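Long-range contacts in apical membrane antigen AMA1 (PDB 4YIV), which takes part in host-cell invasion by Toxoplasma gondii as an essential microneme protein of the moving junction between parasite and host membranes: residues K128-L133 with N220-I225; R135-A140 with Y157-D162; P229-R234 with E340-F345. All blocks are in the same frame, centred on the assembly; numbering follows the deposited sequence.

Contact 1 of 3, residues K128-L133 with N220-I225; sequences KASTDL and NPDAFI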
ATOM      1  N   LYS A 128       5.110 -14.855 -15.997  1.00 26.26           N
ATOM      2  CA  LYS A 128       6.529 -14.984 -15.756  1.00 27.75           C
ATOM      3  C   LYS A 128       6.926 -14.636 -14.313  1.00 27.53           C
ATOM      4  O   LYS A 128       8.027 -14.951 -13.857  1.00 29.56           O
ATOM      5  CB  LYS A 128       7.271 -14.085 -16.762  1.00 29.98           C
ATOM      6  CG  LYS A 128       7.026 -14.491 -18.243  1.00 34.40           C
ATOM      7  CD  LYS A 128       7.661 -15.845 -18.571  1.00 40.07           C
ATOM      8  CE  LYS A 128       7.171 -16.454 -19.890  1.00 46.82           C
ATOM      9  NZ  LYS A 128       7.763 -15.828 -21.080  1.00 57.25           N
ATOM     10  N   ALA A 129       6.028 -13.998 -13.574  1.00 24.75           N
ATOM     11  CA  ALA A 129       6.348 -13.563 -12.215  1.00 24.53           C
ATOM     12  C   ALA A 129       6.776 -14.729 -11.341  1.00 24.61           C
ATOM     13  O   ALA A 129       6.269 -15.838 -11.477  1.00 24.67           O
ATOM     14  CB  ALA A 129       5.141 -12.869 -11.563  1.00 23.36           C
ATOM     15  N   SER A 130       7.685 -14.447 -10.425  1.00 22.77           N
ATOM     16  CA  SER A 130       8.234 -15.461  -9.527  1.00 26.52           C
ATOM     17  C   SER A 130       7.561 -15.598  -8.158  1.00 25.84           C
ATOM     18  O   SER A 130       8.001 -16.419  -7.350  1.00 24.51           O
ATOM     19  CB  SER A 130       9.710 -15.145  -9.315  1.00 25.67           C
ATOM     20  OG  SER A 130       9.851 -14.144  -8.327  1.00 33.91           O
ATOM     21  N   THR A 131       6.539 -14.781  -7.863  1.00 23.89           N
ATOM     22  CA  THR A 131       5.822 -14.849  -6.572  1.00 21.75           C
ATOM     23  C   THR A 131       4.334 -14.871  -6.840  1.00 23.40           C
ATOM     24  O   THR A 131       3.880 -14.433  -7.903  1.00 23.44           O
ATOM     25  CB  THR A 131       6.132 -13.676  -5.595  1.00 22.09           C
ATOM     26  OG1 THR A 131       5.554 -12.445  -6.102  1.00 21.77           O
ATOM     27  CG2 THR A 131       7.616 -13.523  -5.371  1.00 22.69           C
ATOM     28  N   ASP A 132       3.560 -15.388  -5.889  1.00 21.49           N
ATOM     29  CA  ASP A 132       2.132 -15.524  -6.139  1.00 22.50           C
ATOM     30  C   ASP A 132       1.548 -14.121  -6.234  1.00 22.09           C
ATOM     31  O   ASP A 132       0.714 -13.861  -7.101  1.00 22.19           O
ATOM     32  CB  ASP A 132       1.428 -16.340  -5.042  1.00 24.40           C
ATOM     33  CG  ASP A 132       1.619 -17.868  -5.230  1.00 34.75           C
ATOM     34  OD1 ASP A 132       2.084 -18.295  -6.309  1.00 32.87           O
ATOM     35  OD2 ASP A 132       1.318 -18.645  -4.299  1.00 36.15           O
ATOM     36  N   LEU A 133       1.987 -13.217  -5.354  1.00 19.98           N
ATOM     37  CA  LEU A 133       1.466 -11.844  -5.416  1.00 20.88           C
ATOM     38  C   LEU A 133       1.788 -11.220  -6.781  1.00 20.01           C
ATOM     39  O   LEU A 133       0.947 -10.568  -7.430  1.00 20.81           O
ATOM     40  CB  LEU A 133       2.038 -10.997  -4.290  1.00 21.44           C
ATOM     41  CG  LEU A 133       1.603  -9.504  -4.325  1.00 21.90           C
ATOM     42  CD1 LEU A 133       0.088  -9.336  -4.344  1.00 22.22           C
ATOM     43  CD2 LEU A 133       2.162  -8.745  -3.107  1.00 19.90           C
ATOM     44  N   ASN A 220       6.363  -5.010 -14.321  1.00 23.37           N
ATOM     45  CA  ASN A 220       7.632  -5.649 -14.022  1.00 24.47           C
ATOM     46  C   ASN A 220       7.323  -6.323 -12.706  1.00 22.46           C
ATOM     47  O   ASN A 220       7.640  -5.828 -11.702  1.00 21.46           O
ATOM     48  CB  ASN A 220       8.750  -4.645 -13.891  1.00 23.08           C
ATOM     49  CG  ASN A 220       9.131  -4.032 -15.208  1.00 32.83           C
ATOM     50  OD1 ASN A 220       9.502  -4.709 -16.129  1.00 38.00           O
ATOM     51  ND2 ASN A 220       9.019  -2.745 -15.285  1.00 25.82           N
ATOM     52  N   PRO A 221       6.659  -7.458 -12.759  1.00 21.08           N
ATOM     53  CA  PRO A 221       6.160  -8.128 -11.538  1.00 19.78           C
ATOM     54  C   PRO A 221       7.053  -8.457 -10.381  1.00 24.54           C
ATOM     55  O   PRO A 221       6.531  -8.607  -9.278  1.00 22.79           O
ATOM     56  CB  PRO A 221       5.364  -9.319 -12.060  1.00 25.09           C
ATOM     57  CG  PRO A 221       6.048  -9.636 -13.322  1.00 24.75           C
ATOM     58  CD  PRO A 221       6.403  -8.301 -13.933  1.00 24.90           C
ATOM     59  N   ASP A 222       8.315  -8.568 -10.624  1.00 21.55           N
ATOM     60  CA  ASP A 222       9.192  -8.928  -9.548  1.00 21.01           C
ATOM     61  C   ASP A 222       9.797  -7.662  -8.926  1.00 21.01           C
ATOM     62  O   ASP A 222      10.485  -7.735  -7.978  1.00 20.43           O
ATOM     63  CB  ASP A 222      10.331  -9.849 -10.031  1.00 21.97           C
ATOM     64  CG  ASP A 222       9.858 -11.239 -10.445  1.00 29.50           C
ATOM     65  OD1 ASP A 222       8.970 -11.778  -9.828  1.00 29.74           O
ATOM     66  OD2 ASP A 222      10.381 -11.783 -11.396  1.00 31.18           O
ATOM     67  N   ALA A 223       9.508  -6.497  -9.472  1.00 20.42           N
ATOM     68  CA  ALA A 223      10.160  -5.295  -8.970  1.00 19.69           C
ATOM     69  C   ALA A 223       9.794  -4.929  -7.533  1.00 19.87           C
ATOM     70  O   ALA A 223      10.656  -4.452  -6.764  1.00 21.28           O
ATOM     71  CB  ALA A 223       9.861  -4.105  -9.886  1.00 22.33           C
ATOM     72  N   PHE A 224       8.534  -5.158  -7.150  1.00 22.38           N
ATOM     73  CA  PHE A 224       8.049  -4.728  -5.829  1.00 20.29           C
ATOM     74  C   PHE A 224       8.809  -5.392  -4.715  1.00 21.89           C
ATOM     75  O   PHE A 224       8.844  -4.894  -3.588  1.00 21.07           O
ATOM     76  CB  PHE A 224       6.516  -5.022  -5.696  1.00 22.99           C
ATOM     77  CG  PHE A 224       6.188  -6.478  -5.416  1.00 22.41           C
ATOM     78  CD1 PHE A 224       6.144  -6.941  -4.111  1.00 22.92           C
ATOM     79  CD2 PHE A 224       5.911  -7.377  -6.455  1.00 20.31           C
ATOM     80  CE1 PHE A 224       5.874  -8.278  -3.837  1.00 21.56           C
ATOM     81  CE2 PHE A 224       5.640  -8.715  -6.187  1.00 22.96           C
ATOM     82  CZ  PHE A 224       5.635  -9.165  -4.872  1.00 20.87           C
ATOM     83  N   ILE A 225       9.385  -6.564  -5.000  1.00 20.52           N
ATOM     84  CA  ILE A 225      10.066  -7.347  -3.970  1.00 21.62           C
ATOM     85  C   ILE A 225      11.210  -6.549  -3.329  1.00 23.94           C
ATOM     86  O   ILE A 225      11.437  -6.601  -2.117  1.00 26.51           O
ATOM     87  CB  ILE A 225      10.597  -8.686  -4.586  1.00 22.55           C
ATOM     88  CG1 ILE A 225       9.441  -9.558  -5.068  1.00 23.67           C
ATOM     89  CG2 ILE A 225      11.400  -9.487  -3.571  1.00 30.62           C
ATOM     90  CD1 ILE A 225       9.897 -10.686  -6.002  1.00 29.01           C
TER
HETATM   91  O   HOH W   1       6.810 -11.434  -8.394  1.00 23.29           O
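S130, just ahead of the N-cap T131, and D222 join the start of helix 132-141 to the type I beta turn N220-A223 that leads into helix 224-227, within the PAN-type region of AMA1. One carboxylate oxygen carries the polar link: D222 OD1 accepts from S130 N at 3.0 Å, on its syn lone pair and nearly straight (166° at the hydrogen), while S130 OG lies 2.9 Å from the same OD1 and meets it from above the carboxylate plane. With S130 OG set between its own N and carbonyl carbon (chi1 82°), hydroxyl and amide of one residue grip one oxygen. A water adds a third donor to D222 OD1; it also donates to P221 O and accepts from T131 OG1, bridging the turn and the cap. Packing continues around this cluster. A129 CB rests 3.6 Å from P221 CB, and the F224 ring reaches across with its far end: T131 OG1 lies near the ring plane at the edge, 3.5 Å from F224 CZ, and L133 CD2 approaches obliquely, 3.8 Å from F224 CE1. T131 and I225 meet tip to tip through CG2 and CD1. Farther out, E138 takes the backbone N of both K128 and A129, fixing the loop before the helix, and S349 bonds to S130. D132 forms salt bridges with R135 and R166. The same T131 hydroxyl that donates to the water, 2.8 Å from OG1, caps the helix by accepting from G134 N.

Contact 2 of 3, residues R135-A140 with Y157-D162; sequences RCAEFA and YPFVYD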
ATOM      1  N   ARG A 135       2.211 -12.855  -9.581  1.00 21.98           N
ATOM      2  CA  ARG A 135       1.429 -13.518 -10.611  1.00 22.43           C
ATOM      3  C   ARG A 135       0.057 -12.864 -10.715  1.00 18.99           C
ATOM      4  O   ARG A 135      -0.502 -12.702 -11.819  1.00 19.97           O
ATOM      5  CB  ARG A 135       1.266 -15.013 -10.306  1.00 24.66           C
ATOM      6  CG  ARG A 135       2.560 -15.823 -10.460  1.00 26.65           C
ATOM      7  CD  ARG A 135       2.354 -17.339 -10.239  1.00 29.27           C
ATOM      8  NE  ARG A 135       3.668 -17.953 -10.445  1.00 30.43           N
ATOM      9  CZ  ARG A 135       4.546 -18.223  -9.482  1.00 30.61           C
ATOM     10  NH1 ARG A 135       4.239 -18.052  -8.191  1.00 30.93           N
ATOM     11  NH2 ARG A 135       5.747 -18.703  -9.824  1.00 32.39           N
ATOM     12  N   CYS A 136      -0.467 -12.447  -9.576  1.00 21.33           N
ATOM     13  CA  CYS A 136      -1.777 -11.779  -9.583  1.00 21.41           C
ATOM     14  C   CYS A 136      -1.650 -10.408 -10.270  1.00 18.44           C
ATOM     15  O   CYS A 136      -2.440 -10.056 -11.162  1.00 21.04           O
ATOM     16  CB  CYS A 136      -2.314 -11.658  -8.165  1.00 23.66           C
ATOM     17  SG  CYS A 136      -3.913 -10.779  -8.008  1.00 23.77           S
ATOM     18  N   ALA A 137      -0.661  -9.647  -9.853  1.00 19.28           N
ATOM     19  CA  ALA A 137      -0.398  -8.344 -10.463  1.00 21.41           C
ATOM     20  C   ALA A 137      -0.158  -8.443 -11.980  1.00 21.91           C
ATOM     21  O   ALA A 137      -0.621  -7.598 -12.758  1.00 21.23           O
ATOM     22  CB  ALA A 137       0.779  -7.706  -9.782  1.00 21.21           C
ATOM     23  N   GLU A 138       0.567  -9.472 -12.412  1.00 20.82           N
ATOM     24  CA  GLU A 138       0.828  -9.664 -13.834  1.00 18.58           C
ATOM     25  C   GLU A 138      -0.449  -9.991 -14.584  1.00 21.94           C
ATOM     26  O   GLU A 138      -0.674  -9.509 -15.693  1.00 22.09           O
ATOM     27  CB  GLU A 138       1.888 -10.762 -14.013  1.00 23.55           C
ATOM     28  CG  GLU A 138       2.325 -10.997 -15.453  1.00 30.17           C
ATOM     29  CD  GLU A 138       3.443 -12.041 -15.556  1.00 29.76           C
ATOM     30  OE1 GLU A 138       3.864 -12.314 -16.693  1.00 33.88           O
ATOM     31  OE2 GLU A 138       3.879 -12.590 -14.505  1.00 32.30           O
ATOM     32  N   PHE A 139      -1.297 -10.803 -13.960  1.00 20.83           N
ATOM     33  CA  PHE A 139      -2.604 -11.115 -14.501  1.00 22.58           C
ATOM     34  C   PHE A 139      -3.434  -9.848 -14.709  1.00 24.79           C
ATOM     35  O   PHE A 139      -4.089  -9.676 -15.742  1.00 24.52           O
ATOM     36  CB  PHE A 139      -3.340 -12.067 -13.573  1.00 22.51           C
ATOM     37  CG  PHE A 139      -4.709 -12.422 -14.048  1.00 28.35           C
ATOM     38  CD1 PHE A 139      -4.883 -13.067 -15.258  1.00 29.13           C
ATOM     39  CD2 PHE A 139      -5.826 -12.117 -13.271  1.00 27.92           C
ATOM     40  CE1 PHE A 139      -6.164 -13.392 -15.710  1.00 33.58           C
ATOM     41  CE2 PHE A 139      -7.114 -12.430 -13.710  1.00 28.47           C
ATOM     42  CZ  PHE A 139      -7.288 -13.069 -14.912  1.00 30.21           C
ATOM     43  N   ALA A 140      -3.387  -8.955 -13.731  1.00 21.08           N
ATOM     44  CA  ALA A 140      -4.082  -7.663 -13.859  1.00 23.23           C
ATOM     45  C   ALA A 140      -3.434  -6.816 -14.976  1.00 22.99           C
ATOM     46  O   ALA A 140      -4.134  -6.181 -15.788  1.00 22.39           O
ATOM     47  CB  ALA A 140      -4.051  -6.924 -12.530  1.00 20.99           C
ATOM     48  N   TYR A 157      -7.598  -2.431 -15.018  1.00 21.89           N
ATOM     49  CA  TYR A 157      -8.243  -2.418 -13.713  1.00 21.53           C
ATOM     50  C   TYR A 157      -7.265  -2.737 -12.599  1.00 22.36           C
ATOM     51  O   TYR A 157      -6.319  -3.525 -12.810  1.00 22.59           O
ATOM     52  CB  TYR A 157      -9.370  -3.448 -13.662  1.00 24.15           C
ATOM     53  CG  TYR A 157     -10.395  -3.293 -14.731  1.00 26.53           C
ATOM     54  CD1 TYR A 157     -11.330  -2.249 -14.704  1.00 26.07           C
ATOM     55  CD2 TYR A 157     -10.451  -4.207 -15.761  1.00 26.90           C
ATOM     56  CE1 TYR A 157     -12.279  -2.135 -15.713  1.00 31.12           C
ATOM     57  CE2 TYR A 157     -11.385  -4.112 -16.749  1.00 32.81           C
ATOM     58  CZ  TYR A 157     -12.303  -3.082 -16.730  1.00 32.38           C
ATOM     59  OH  TYR A 157     -13.238  -3.017 -17.753  1.00 36.92           O
ATOM     60  N   PRO A 158      -7.505  -2.168 -11.401  1.00 19.85           N
ATOM     61  CA  PRO A 158      -6.721  -2.557 -10.231  1.00 19.11           C
ATOM     62  C   PRO A 158      -7.116  -3.960  -9.744  1.00 18.49           C
ATOM     63  O   PRO A 158      -8.104  -4.555 -10.218  1.00 20.09           O
ATOM     64  CB  PRO A 158      -7.041  -1.455  -9.219  1.00 18.32           C
ATOM     65  CG  PRO A 158      -8.468  -1.073  -9.549  1.00 20.64           C
ATOM     66  CD  PRO A 158      -8.539  -1.162 -11.061  1.00 22.17           C
ATOM     67  N   PHE A 159      -6.310  -4.521  -8.856  1.00 20.49           N
ATOM     68  CA  PHE A 159      -6.552  -5.870  -8.382  1.00 19.87           C
ATOM     69  C   PHE A 159      -6.554  -5.913  -6.867  1.00 19.45           C
ATOM     70  O   PHE A 159      -6.003  -5.034  -6.210  1.00 17.33           O
ATOM     71  CB  PHE A 159      -5.475  -6.878  -8.907  1.00 20.43           C
ATOM     72  CG  PHE A 159      -4.121  -6.676  -8.309  1.00 20.40           C
ATOM     73  CD1 PHE A 159      -3.230  -5.796  -8.882  1.00 18.57           C
ATOM     74  CD2 PHE A 159      -3.737  -7.346  -7.146  1.00 22.12           C
ATOM     75  CE1 PHE A 159      -1.977  -5.574  -8.333  1.00 19.37           C
ATOM     76  CE2 PHE A 159      -2.474  -7.130  -6.586  1.00 23.23           C
ATOM     77  CZ  PHE A 159      -1.585  -6.230  -7.199  1.00 20.85           C
ATOM     78  N   VAL A 160      -7.127  -6.992  -6.336  1.00 19.92           N
ATOM     79  CA  VAL A 160      -6.914  -7.356  -4.943  1.00 21.15           C
ATOM     80  C   VAL A 160      -6.479  -8.818  -4.919  1.00 19.87           C
ATOM     81  O   VAL A 160      -7.162  -9.708  -5.464  1.00 21.85           O
ATOM     82  CB  VAL A 160      -8.191  -7.145  -4.052  1.00 21.68           C
ATOM     83  CG1 VAL A 160      -7.987  -7.761  -2.670  1.00 21.66           C
ATOM     84  CG2 VAL A 160      -8.518  -5.646  -3.924  1.00 24.27           C
ATOM     85  N   TYR A 161      -5.341  -9.051  -4.286  1.00 18.61           N
ATOM     86  CA  TYR A 161      -4.900 -10.428  -4.031  1.00 19.89           C
ATOM     87  C   TYR A 161      -5.388 -10.845  -2.645  1.00 22.41           C
ATOM     88  O   TYR A 161      -5.070 -10.212  -1.625  1.00 20.85           O
ATOM     89  CB  TYR A 161      -3.375 -10.573  -4.147  1.00 21.06           C
ATOM     90  CG  TYR A 161      -2.931 -12.039  -4.042  1.00 21.44           C
ATOM     91  CD1 TYR A 161      -3.479 -12.989  -4.878  1.00 25.19           C
ATOM     92  CD2 TYR A 161      -2.030 -12.462  -3.065  1.00 24.94           C
ATOM     93  CE1 TYR A 161      -3.136 -14.324  -4.773  1.00 27.53           C
ATOM     94  CE2 TYR A 161      -1.673 -13.823  -2.954  1.00 27.71           C
ATOM     95  CZ  TYR A 161      -2.230 -14.732  -3.813  1.00 28.75           C
ATOM     96  OH  TYR A 161      -1.911 -16.081  -3.736  1.00 33.18           O
ATOM     97  N   ASP A 162      -6.164 -11.928  -2.627  1.00 23.10           N
ATOM     98  CA  ASP A 162      -6.626 -12.547  -1.400  1.00 22.59           C
ATOM     99  C   ASP A 162      -5.628 -13.652  -1.148  1.00 23.11           C
ATOM    100  O   ASP A 162      -5.664 -14.674  -1.842  1.00 22.19           O
ATOM    101  CB  ASP A 162      -8.059 -13.090  -1.544  1.00 23.55           C
ATOM    102  CG  ASP A 162      -8.580 -13.770  -0.260  1.00 28.26           C
ATOM    103  OD1 ASP A 162      -7.746 -14.222   0.585  1.00 27.61           O
ATOM    104  OD2 ASP A 162      -9.833 -13.862  -0.123  1.00 27.17           O
TER
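F159 fills the hollow that C136, A137 and A140 form on one side of helix 135-140, in a helix-on-sheet packing of the PAN-type fold. Helix and strand 159-162 run nearly antiparallel, their N-to-C directions 153° apart, with segment axes 8.7 Å from each other at closest approach. The small alanines let the backbones come close: A140 CA and F159 CA lie 6.3 Å apart. F159 CG sits between its own N and carbonyl carbon (chi1 70°), and the ring lies against the helix with A137 CA over one face, a CH-pi contact 4.1 Å from the centroid and displaced toward the rim at CE1. The A137 methyl touches the outer end of the ring, CE1 and CZ, while the A140 methyl packs at its root, A140 CB to F159 CB 3.9 Å. The third wall is sulfur: C136 SG approaches CD2 of F159 obliquely at 3.5 Å. C136 is itself a bump, seated between two aromatic residues; SG is anti to its backbone N (chi1 177°) and lies between F159 and Y161, while C136 CB rests 3.7 Å from Y161 CD1, oblique to that ring. The touching residues are all buried, and the side-chain contacts are apolar or sulfur-aromatic. The disulfide from C136 to C168 ties the helix to strand 167-170, which pairs with 159-162 on one side as strand 210-213 does on the other. F139 and A140 also pack on I170 of strand 167-170, while at the C136 end M118 of helix 118-122 touches both C136 and Y161.

Contact 3 of 3, residues P229-R234 with E340-F345; sequences PNQALR and EETPNF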
ATOM      1  N   PRO A 229       8.190  -1.038   0.356  1.00 21.28           N
ATOM      2  CA  PRO A 229       8.386  -1.304   1.767  1.00 20.99           C
ATOM      3  C   PRO A 229       7.300  -2.252   2.253  1.00 23.42           C
ATOM      4  O   PRO A 229       6.411  -1.869   3.022  1.00 21.90           O
ATOM      5  CB  PRO A 229       8.285   0.078   2.400  1.00 22.94           C
ATOM      6  CG  PRO A 229       7.253   0.751   1.579  1.00 22.32           C
ATOM      7  CD  PRO A 229       7.437   0.228   0.164  1.00 20.29           C
ATOM      8  N   ASN A 230       7.358  -3.488   1.770  1.00 22.47           N
ATOM      9  CA  ASN A 230       6.259  -4.430   1.938  1.00 23.35           C
ATOM     10  C   ASN A 230       5.924  -4.762   3.379  1.00 22.53           C
ATOM     11  O   ASN A 230       4.748  -4.887   3.747  1.00 20.76           O
ATOM     12  CB  ASN A 230       6.570  -5.732   1.197  1.00 21.99           C
ATOM     13  CG  ASN A 230       6.695  -5.522  -0.304  1.00 24.82           C
ATOM     14  OD1 ASN A 230       5.745  -5.086  -0.946  1.00 23.24           O
ATOM     15  ND2 ASN A 230       7.868  -5.800  -0.863  1.00 23.64           N
ATOM     16  N   GLN A 231       6.964  -4.892   4.191  1.00 21.35           N
ATOM     17  CA  GLN A 231       6.819  -5.208   5.610  1.00 23.19           C
ATOM     18  C   GLN A 231       7.213  -4.067   6.561  1.00 23.76           C
ATOM     19  O   GLN A 231       8.026  -3.197   6.233  1.00 23.89           O
ATOM     20  CB  GLN A 231       7.664  -6.436   5.952  1.00 29.49           C
ATOM     21  CG  GLN A 231       6.900  -7.760   5.846  1.00 27.39           C
ATOM     22  CD  GLN A 231       6.340  -8.003   4.457  1.00 28.68           C
ATOM     23  OE1 GLN A 231       5.130  -7.905   4.211  1.00 29.42           O
ATOM     24  NE2 GLN A 231       7.226  -8.293   3.536  1.00 23.97           N
ATOM     25  N   ALA A 232       6.605  -4.079   7.732  1.00 19.84           N
ATOM     26  CA  ALA A 232       7.027  -3.233   8.856  1.00 23.23           C
ATOM     27  C   ALA A 232       8.509  -3.502   9.195  1.00 28.16           C
ATOM     28  O   ALA A 232       9.049  -4.582   8.920  1.00 25.88           O
ATOM     29  CB  ALA A 232       6.157  -3.500  10.051  1.00 22.87           C
ATOM     30  N   LEU A 233       9.168  -2.513   9.764  1.00 24.36           N
ATOM     31  CA  LEU A 233      10.584  -2.634  10.108  1.00 28.94           C
ATOM     32  C   LEU A 233      10.746  -2.524  11.613  1.00 29.97           C
ATOM     33  O   LEU A 233      10.605  -1.449  12.201  1.00 26.81           O
ATOM     34  CB  LEU A 233      11.413  -1.559   9.385  1.00 26.46           C
ATOM     35  CG  LEU A 233      12.896  -1.415   9.761  1.00 30.60           C
ATOM     36  CD1 LEU A 233      13.676  -2.613   9.290  1.00 30.45           C
ATOM     37  CD2 LEU A 233      13.499  -0.159   9.162  1.00 28.81           C
ATOM     38  N   ARG A 234      11.056  -3.656  12.234  1.00 31.07           N
ATOM     39  CA  ARG A 234      11.116  -3.748  13.682  1.00 31.09           C
ATOM     40  C   ARG A 234      12.464  -3.254  14.172  1.00 32.01           C
ATOM     41  O   ARG A 234      13.475  -3.543  13.538  1.00 31.82           O
ATOM     42  CB  ARG A 234      10.889  -5.205  14.136  1.00 42.78           C
ATOM     43  CG  ARG A 234      10.812  -5.381  15.635  1.00 42.32           C
ATOM     44  CD  ARG A 234      10.339  -6.776  16.020  1.00 45.75           C
ATOM     45  NE  ARG A 234      11.225  -7.812  15.497  1.00 65.15           N
ATOM     46  CZ  ARG A 234      12.212  -8.392  16.180  1.00 70.97           C
ATOM     47  NH1 ARG A 234      12.454  -8.064  17.446  1.00 68.63           N
ATOM     48  NH2 ARG A 234      12.959  -9.317  15.588  1.00 65.15           N
ATOM     49  N   GLU A 340       6.142  -7.498  10.525  1.00 24.67           N
ATOM     50  CA  GLU A 340       7.515  -7.373  10.047  1.00 28.40           C
ATOM     51  C   GLU A 340       7.994  -8.663   9.335  1.00 30.84           C
ATOM     52  O   GLU A 340       9.052  -8.692   8.714  1.00 30.98           O
ATOM     53  CB  GLU A 340       8.466  -6.987  11.202  1.00 36.27           C
ATOM     54  CG  GLU A 340       8.940  -8.098  12.107  1.00 41.59           C
ATOM     55  CD  GLU A 340       7.960  -8.447  13.198  1.00 49.47           C
ATOM     56  OE1 GLU A 340       6.753  -8.139  13.045  1.00 39.94           O
ATOM     57  OE2 GLU A 340       8.406  -9.024  14.220  1.00 61.03           O
ATOM     58  N   GLU A 341       7.189  -9.707   9.369  1.00 28.71           N
ATOM     59  CA  GLU A 341       7.615 -10.998   8.843  1.00 31.51           C
ATOM     60  C   GLU A 341       7.308 -11.135   7.366  1.00 32.68           C
ATOM     61  O   GLU A 341       6.207 -10.852   6.913  1.00 30.68           O
ATOM     62  CB  GLU A 341       6.929 -12.136   9.608  1.00 34.57           C
ATOM     63  CG  GLU A 341       6.970 -11.991  11.136  1.00 42.58           C
ATOM     64  CD  GLU A 341       8.009 -12.888  11.848  1.00 62.91           C
ATOM     65  OE1 GLU A 341       7.917 -14.139  11.740  1.00 72.23           O
ATOM     66  OE2 GLU A 341       8.902 -12.341  12.549  1.00 62.51           O
ATOM     67  N   THR A 342       8.281 -11.610   6.612  1.00 30.57           N
ATOM     68  CA  THR A 342       8.064 -11.895   5.199  1.00 31.52           C
ATOM     69  C   THR A 342       7.159 -13.101   4.984  1.00 31.56           C
ATOM     70  O   THR A 342       7.509 -14.206   5.384  1.00 30.78           O
ATOM     71  CB  THR A 342       9.404 -12.158   4.486  1.00 34.33           C
ATOM     72  OG1 THR A 342      10.309 -11.077   4.740  1.00 36.80           O
ATOM     73  CG2 THR A 342       9.215 -12.294   3.004  1.00 33.22           C
ATOM     74  N   PRO A 343       6.027 -12.917   4.295  1.00 27.15           N
ATOM     75  CA  PRO A 343       5.186 -14.072   4.020  1.00 26.03           C
ATOM     76  C   PRO A 343       5.655 -14.876   2.814  1.00 32.06           C
ATOM     77  O   PRO A 343       6.337 -14.339   1.957  1.00 24.68           O
ATOM     78  CB  PRO A 343       3.835 -13.456   3.715  1.00 29.11           C
ATOM     79  CG  PRO A 343       4.167 -12.157   3.126  1.00 29.19           C
ATOM     80  CD  PRO A 343       5.427 -11.673   3.767  1.00 27.95           C
ATOM     81  N   ASN A 344       5.241 -16.135   2.721  1.00 33.43           N
ATOM     82  CA  ASN A 344       5.840 -17.012   1.746  1.00 33.52           C
ATOM     83  C   ASN A 344       5.387 -16.654   0.346  1.00 33.36           C
ATOM     84  O   ASN A 344       6.055 -16.993  -0.629  1.00 32.44           O
ATOM     85  CB  ASN A 344       5.517 -18.480   2.059  1.00 40.97           C
ATOM     86  CG  ASN A 344       4.031 -18.748   2.142  1.00 46.86           C
ATOM     87  OD1 ASN A 344       3.210 -17.934   1.710  1.00 49.20           O
ATOM     88  ND2 ASN A 344       3.669 -19.895   2.713  1.00 60.19           N
ATOM     89  N   PHE A 345       4.261 -15.950   0.222  1.00 29.36           N
ATOM     90  CA  PHE A 345       3.743 -15.682  -1.121  1.00 26.80           C
ATOM     91  C   PHE A 345       4.418 -14.496  -1.821  1.00 24.03           C
ATOM     92  O   PHE A 345       4.012 -14.130  -2.937  1.00 24.20           O
ATOM     93  CB  PHE A 345       2.225 -15.467  -1.105  1.00 30.04           C
ATOM     94  CG  PHE A 345       1.757 -14.373  -0.189  1.00 28.56           C
ATOM     95  CD1 PHE A 345       1.730 -13.061  -0.617  1.00 28.37           C
ATOM     96  CD2 PHE A 345       1.285 -14.663   1.085  1.00 30.38           C
ATOM     97  CE1 PHE A 345       1.253 -12.049   0.209  1.00 25.35           C
ATOM     98  CE2 PHE A 345       0.812 -13.642   1.913  1.00 29.61           C
ATOM     99  CZ  PHE A 345       0.802 -12.346   1.468  1.00 27.34           C
TER
HETATM  100  O   HOH W   2      10.862  -6.281   8.312  1.00 41.88           O
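Q231 and E340 carry the contact where the loop into edge strand 233-234 of the second five-stranded antiparallel sheet packs against the long loop after strand 329-333, structural packing in the AMA1 ectodomain; the touching parts of the two segments run 143° apart. The closer part is at the backbone. A232 CA and E340 CA approach to 4.3 Å, and E340 CA makes a CH...O contact with A232 O at 3.4 Å. A water donates to A232 O at 2.6 Å and to E340 O at 3.0 Å, joining two carbonyls that cannot bond directly. The aliphatic part of Q231 lies on the opposing main chain, CG 3.3 Å from E341 O; a bend at chi2 (59°) turns its CD back, and the amide end meets P343 tip to tip, Q231 CD being 3.8 Å from P343 CD. W62 touches both Q231 and P343, while A232 packs on V330 and Y332. S339 pairs with A232 through the backbone, anchoring the loop just before E340. Toward solvent the fit is looser. Exposed R234 and partly exposed E340 cross obliquely, R234 NE 3.3 Å from E340 OE2 in a salt bridge whose guanidinium and carboxylate planes stand 53° apart. The one charged link is thus an obliquely set ion pair at the rim, probably weakened by solvent; the rest is van der Waals packing, a CA-H...O contact and a water bridge.

In the fold
Helix 132-141 is common to contacts 1 and 2: its capped start meets the turn before helix 224-227 in contact 1, and its body packs on the five-stranded antiparallel sheet in contact 2. Both are buried, yet contact 1 mixes a shared carboxylate and a water with apolar packing, whereas contact 2 is hydrophobic and sulfur-aromatic. Contact 3 is a surface contact of loops beside the second five-stranded sheet, with an ion pair at its rim. F345 joins all three, its carbonyl taking L133 N and its ring touching Y161, and N230 bonds to F224 O between contacts 1 and 3. E138 links contacts 1 and 2.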